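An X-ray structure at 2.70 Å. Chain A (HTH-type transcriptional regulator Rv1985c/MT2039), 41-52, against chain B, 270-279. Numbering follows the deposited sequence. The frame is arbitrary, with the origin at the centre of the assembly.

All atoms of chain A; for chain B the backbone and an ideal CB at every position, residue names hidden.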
# COMPACT_ATOMS: atom_id res chain seq x y z
N ILE A 41 20.65 -20.06 6.75
CA ILE A 41 19.87 -19.26 5.81
C ILE A 41 20.68 -18.93 4.54
O ILE A 41 20.17 -19.04 3.43
CB ILE A 41 19.31 -18.00 6.48
CG1 ILE A 41 18.11 -18.38 7.34
CG2 ILE A 41 18.92 -16.97 5.46
CD1 ILE A 41 17.51 -17.22 8.06
N LYS A 42 21.94 -18.54 4.73
CA LYS A 42 22.87 -18.32 3.63
C LYS A 42 23.03 -19.52 2.70
O LYS A 42 23.03 -19.37 1.48
CB LYS A 42 24.24 -17.95 4.19
CG LYS A 42 24.68 -16.52 3.90
CD LYS A 42 24.82 -16.28 2.41
CE LYS A 42 25.21 -14.84 2.12
NZ LYS A 42 24.67 -14.36 0.80
N SER A 43 23.21 -20.70 3.27
CA SER A 43 23.46 -21.89 2.46
C SER A 43 22.22 -22.19 1.66
O SER A 43 22.28 -22.69 0.53
CB SER A 43 23.85 -23.08 3.35
OG SER A 43 24.75 -23.94 2.67
N LEU A 44 21.08 -21.87 2.26
CA LEU A 44 19.77 -22.05 1.65
C LEU A 44 19.51 -20.99 0.59
O LEU A 44 18.92 -21.28 -0.46
CB LEU A 44 18.70 -21.99 2.74
CG LEU A 44 17.24 -21.96 2.32
CD1 LEU A 44 16.88 -23.17 1.48
CD2 LEU A 44 16.38 -21.90 3.56
N GLU A 45 19.95 -19.76 0.87
CA GLU A 45 19.94 -18.68 -0.11
C GLU A 45 20.85 -19.03 -1.27
O GLU A 45 20.53 -18.74 -2.42
CB GLU A 45 20.39 -17.37 0.51
CG GLU A 45 19.25 -16.52 1.05
CD GLU A 45 19.72 -15.45 2.01
OE1 GLU A 45 20.94 -15.40 2.29
OE2 GLU A 45 18.87 -14.66 2.49
N GLN A 46 21.98 -19.65 -0.96
CA GLN A 46 22.90 -20.15 -1.97
C GLN A 46 22.24 -21.20 -2.85
O GLN A 46 22.18 -21.05 -4.07
CB GLN A 46 24.14 -20.73 -1.31
CG GLN A 46 25.23 -19.71 -1.03
CD GLN A 46 25.95 -19.27 -2.31
OE1 GLN A 46 25.68 -19.79 -3.40
NE2 GLN A 46 26.87 -18.31 -2.17
N GLN A 47 21.76 -22.27 -2.23
CA GLN A 47 21.14 -23.36 -2.98
C GLN A 47 20.04 -22.86 -3.91
O GLN A 47 19.95 -23.27 -5.07
CB GLN A 47 20.58 -24.42 -2.02
CG GLN A 47 19.69 -25.48 -2.68
CD GLN A 47 20.41 -26.28 -3.77
OE1 GLN A 47 21.61 -26.55 -3.67
NE2 GLN A 47 19.67 -26.65 -4.82
N VAL A 48 19.22 -21.96 -3.40
CA VAL A 48 18.05 -21.52 -4.15
C VAL A 48 18.33 -20.32 -5.03
O VAL A 48 17.60 -20.04 -5.99
CB VAL A 48 16.90 -21.25 -3.19
CG1 VAL A 48 16.31 -19.87 -3.42
CG2 VAL A 48 15.86 -22.35 -3.30
N GLY A 49 19.40 -19.60 -4.71
CA GLY A 49 19.91 -18.58 -5.59
C GLY A 49 19.26 -17.24 -5.41
O GLY A 49 19.43 -16.35 -6.23
N GLN A 50 18.53 -17.10 -4.31
CA GLN A 50 17.72 -15.92 -4.03
C GLN A 50 17.94 -15.44 -2.61
O GLN A 50 18.21 -16.22 -1.70
CB GLN A 50 16.24 -16.24 -4.21
CG GLN A 50 15.88 -16.86 -5.53
CD GLN A 50 15.41 -15.85 -6.55
OE1 GLN A 50 15.04 -14.71 -6.21
NE2 GLN A 50 15.40 -16.26 -7.81
N VAL A 51 17.81 -14.14 -2.40
CA VAL A 51 17.79 -13.66 -1.04
C VAL A 51 16.40 -14.00 -0.52
O VAL A 51 15.41 -13.83 -1.24
CB VAL A 51 18.11 -12.17 -1.01
CG1 VAL A 51 17.66 -11.55 0.30
CG2 VAL A 51 19.60 -11.98 -1.22
N LEU A 52 16.32 -14.49 0.72
CA LEU A 52 15.08 -15.05 1.26
C LEU A 52 14.50 -14.29 2.46
O LEU A 52 13.31 -14.39 2.76
CB LEU A 52 15.28 -16.51 1.63
CG LEU A 52 15.57 -17.44 0.46
CD1 LEU A 52 15.88 -18.84 0.93
CD2 LEU A 52 14.40 -17.45 -0.50
N UNK B 270 25.49 -6.62 -6.11
CA UNK B 270 24.48 -7.64 -6.27
C UNK B 270 24.59 -8.62 -5.12
O UNK B 270 25.50 -8.53 -4.29
CB UNK B 270 24.62 -8.35 -7.62
N UNK B 271 23.65 -9.56 -5.07
CA UNK B 271 23.65 -10.57 -4.03
C UNK B 271 24.95 -11.38 -4.06
O UNK B 271 25.39 -11.86 -5.12
CB UNK B 271 22.44 -11.49 -4.19
N UNK B 272 25.56 -11.50 -2.88
CA UNK B 272 26.75 -12.33 -2.67
C UNK B 272 26.34 -13.79 -2.54
O UNK B 272 26.43 -14.39 -1.48
CB UNK B 272 27.52 -11.88 -1.43
N UNK B 273 25.85 -14.33 -3.65
CA UNK B 273 25.49 -15.72 -3.77
C UNK B 273 26.17 -16.19 -5.03
O UNK B 273 26.37 -15.40 -5.95
CB UNK B 273 23.98 -15.94 -3.81
N UNK B 274 26.51 -17.46 -5.08
CA UNK B 274 27.05 -18.03 -6.30
C UNK B 274 25.90 -18.65 -7.05
O UNK B 274 25.25 -19.58 -6.58
CB UNK B 274 28.15 -19.05 -6.02
N UNK B 275 25.63 -18.10 -8.23
CA UNK B 275 24.51 -18.50 -9.05
C UNK B 275 24.84 -18.14 -10.48
O UNK B 275 25.40 -17.08 -10.75
CB UNK B 275 23.21 -17.84 -8.59
N UNK B 276 24.54 -19.05 -11.42
CA UNK B 276 24.77 -18.80 -12.85
C UNK B 276 24.08 -17.52 -13.36
O UNK B 276 24.69 -16.79 -14.14
CB UNK B 276 24.28 -20.00 -13.66
N UNK B 277 22.85 -17.25 -12.94
CA UNK B 277 22.16 -16.05 -13.38
C UNK B 277 22.81 -14.77 -12.83
O UNK B 277 22.97 -13.79 -13.56
CB UNK B 277 20.69 -16.12 -12.95
N UNK B 278 23.17 -14.77 -11.56
CA UNK B 278 23.82 -13.62 -10.99
C UNK B 278 25.14 -13.33 -11.70
O UNK B 278 25.52 -12.17 -11.89
CB UNK B 278 24.05 -13.83 -9.49
N UNK B 279 25.84 -14.38 -12.09
CA UNK B 279 27.15 -14.25 -12.71
C UNK B 279 27.02 -13.72 -14.13
O UNK B 279 27.79 -12.87 -14.57
CB UNK B 279 27.88 -15.59 -12.71

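Position 270 is extended, and its ideal CB has nothing of chain A within 5.5 Å, so the visible atoms hardly restrict the choice. The deposited residue is Cys270(B), which makes no contact with the other stretch.

At 271 the CA-to-CB bond points toward chain A, and the ideal CB lies 4.1 Å from Val51(A) CG2. A methyl group so placed, with the backbone of Gly49(A) nearby, invites an apolar side chain, branched aliphatic or aromatic. The residue is Trp271(B). CG2 of Val51(A) sits 3.4 Å from the centroid of the Trp271(B) five-membered ring and 7° off the normal, a CH-pi contact over the face. The carbonyl O of Gly49(A) approaches the ring edge, 4.1 Å from CE3 of Trp271(B).

At 272 the backbone already does the work: NZ of Lys42(A) donates a hydrogen bond to the carbonyl O of 272 at 2.9 Å, which any residue could accept. The ideal CB of 272 lies sideways, 4.4 Å from Lys42(A) NZ, so a polar or acidic side chain would be plausible. The deposited Lys272(B) instead leads its end away, which keeps the two ammonium groups apart.

Position 273 has extended angles and a sideways CB, 4.7 Å from Glu45(A) O. Beyond it lies a hollow between the last turn of the helix and the loop that follows, where Gly49(A) presents bare backbone. A medium-sized, flexible apolar chain, leucine or methionine, could reach in. Leu273(B), with chi1 m and chi2 t, does so: CD1 of Leu273(B) lies 3.5 Å from Gly49(A) C and 3.6 Å from Gln50(A) N, while its CD2 packs 3.8 Å from CB of Glu45(A).

At 274 the CB points sideways. The Gln46(A) side-chain amide lies close to this CB, so a small or polar residue would fit beside it. Asp274(B) is found, and its CB stays near Gln46(A).

At 275 the CB points toward Gly49(A), 4.5 Å from Gly49(A) CA, and a helix starts at the next residue. Little room and an N-cap position favour serine, threonine, aspartate or asparagine. Ser275(B) caps the helix, its OG accepting weak bonds from the backbone N atoms of 277 and 278.

Position 276, with phi -55° in the first turn, tolerates proline, and Pro276(B) is there. Positions 277 and 279 have nothing of chain A within 5.5 Å of their ideal CB, so chain A sets no preference; the residues are Ile277(B) and Ala279(B). Position 278 points toward chain A at longer range, suiting a long apolar chain; Ile278(B) brings CD1 to 4.2 Å from Gly49(A) O.

Chain B, residues 270-279: CWKLDSPIIA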
# COMPACT_ATOMS: atom_id res chain seq x y z
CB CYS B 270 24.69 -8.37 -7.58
SG CYS B 270 26.27 -9.26 -7.65
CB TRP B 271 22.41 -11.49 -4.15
CG TRP B 271 21.08 -10.75 -4.09
CD1 TRP B 271 20.83 -9.57 -3.47
CD2 TRP B 271 19.83 -11.17 -4.67
NE1 TRP B 271 19.52 -9.22 -3.64
CE2 TRP B 271 18.88 -10.18 -4.37
CE3 TRP B 271 19.43 -12.29 -5.43
CZ2 TRP B 271 17.54 -10.27 -4.79
CZ3 TRP B 271 18.10 -12.37 -5.84
CH2 TRP B 271 17.18 -11.37 -5.52
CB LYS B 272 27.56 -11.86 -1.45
CG LYS B 272 28.95 -12.49 -1.33
CD LYS B 272 29.94 -11.57 -0.61
CE LYS B 272 31.40 -12.05 -0.80
NZ LYS B 272 31.80 -12.39 -2.22
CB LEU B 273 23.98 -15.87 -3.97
CG LEU B 273 23.03 -15.39 -2.88
CD1 LEU B 273 21.59 -15.53 -3.35
CD2 LEU B 273 23.27 -16.17 -1.59
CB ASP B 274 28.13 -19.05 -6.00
CG ASP B 274 29.37 -18.42 -5.38
OD1 ASP B 274 29.49 -17.18 -5.42
OD2 ASP B 274 30.22 -19.18 -4.86
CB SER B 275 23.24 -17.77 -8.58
OG SER B 275 22.33 -17.58 -9.65
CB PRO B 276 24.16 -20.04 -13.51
CG PRO B 276 24.33 -21.11 -12.49
CD PRO B 276 24.17 -20.45 -11.15
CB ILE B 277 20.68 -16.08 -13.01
CG1 ILE B 277 20.17 -17.53 -13.10
CG2 ILE B 277 19.90 -15.14 -13.91
CD1 ILE B 277 18.87 -17.71 -13.89
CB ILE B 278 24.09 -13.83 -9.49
CG1 ILE B 278 22.81 -13.59 -8.69
CG2 ILE B 278 25.17 -12.89 -9.00
CD1 ILE B 278 22.86 -14.18 -7.31
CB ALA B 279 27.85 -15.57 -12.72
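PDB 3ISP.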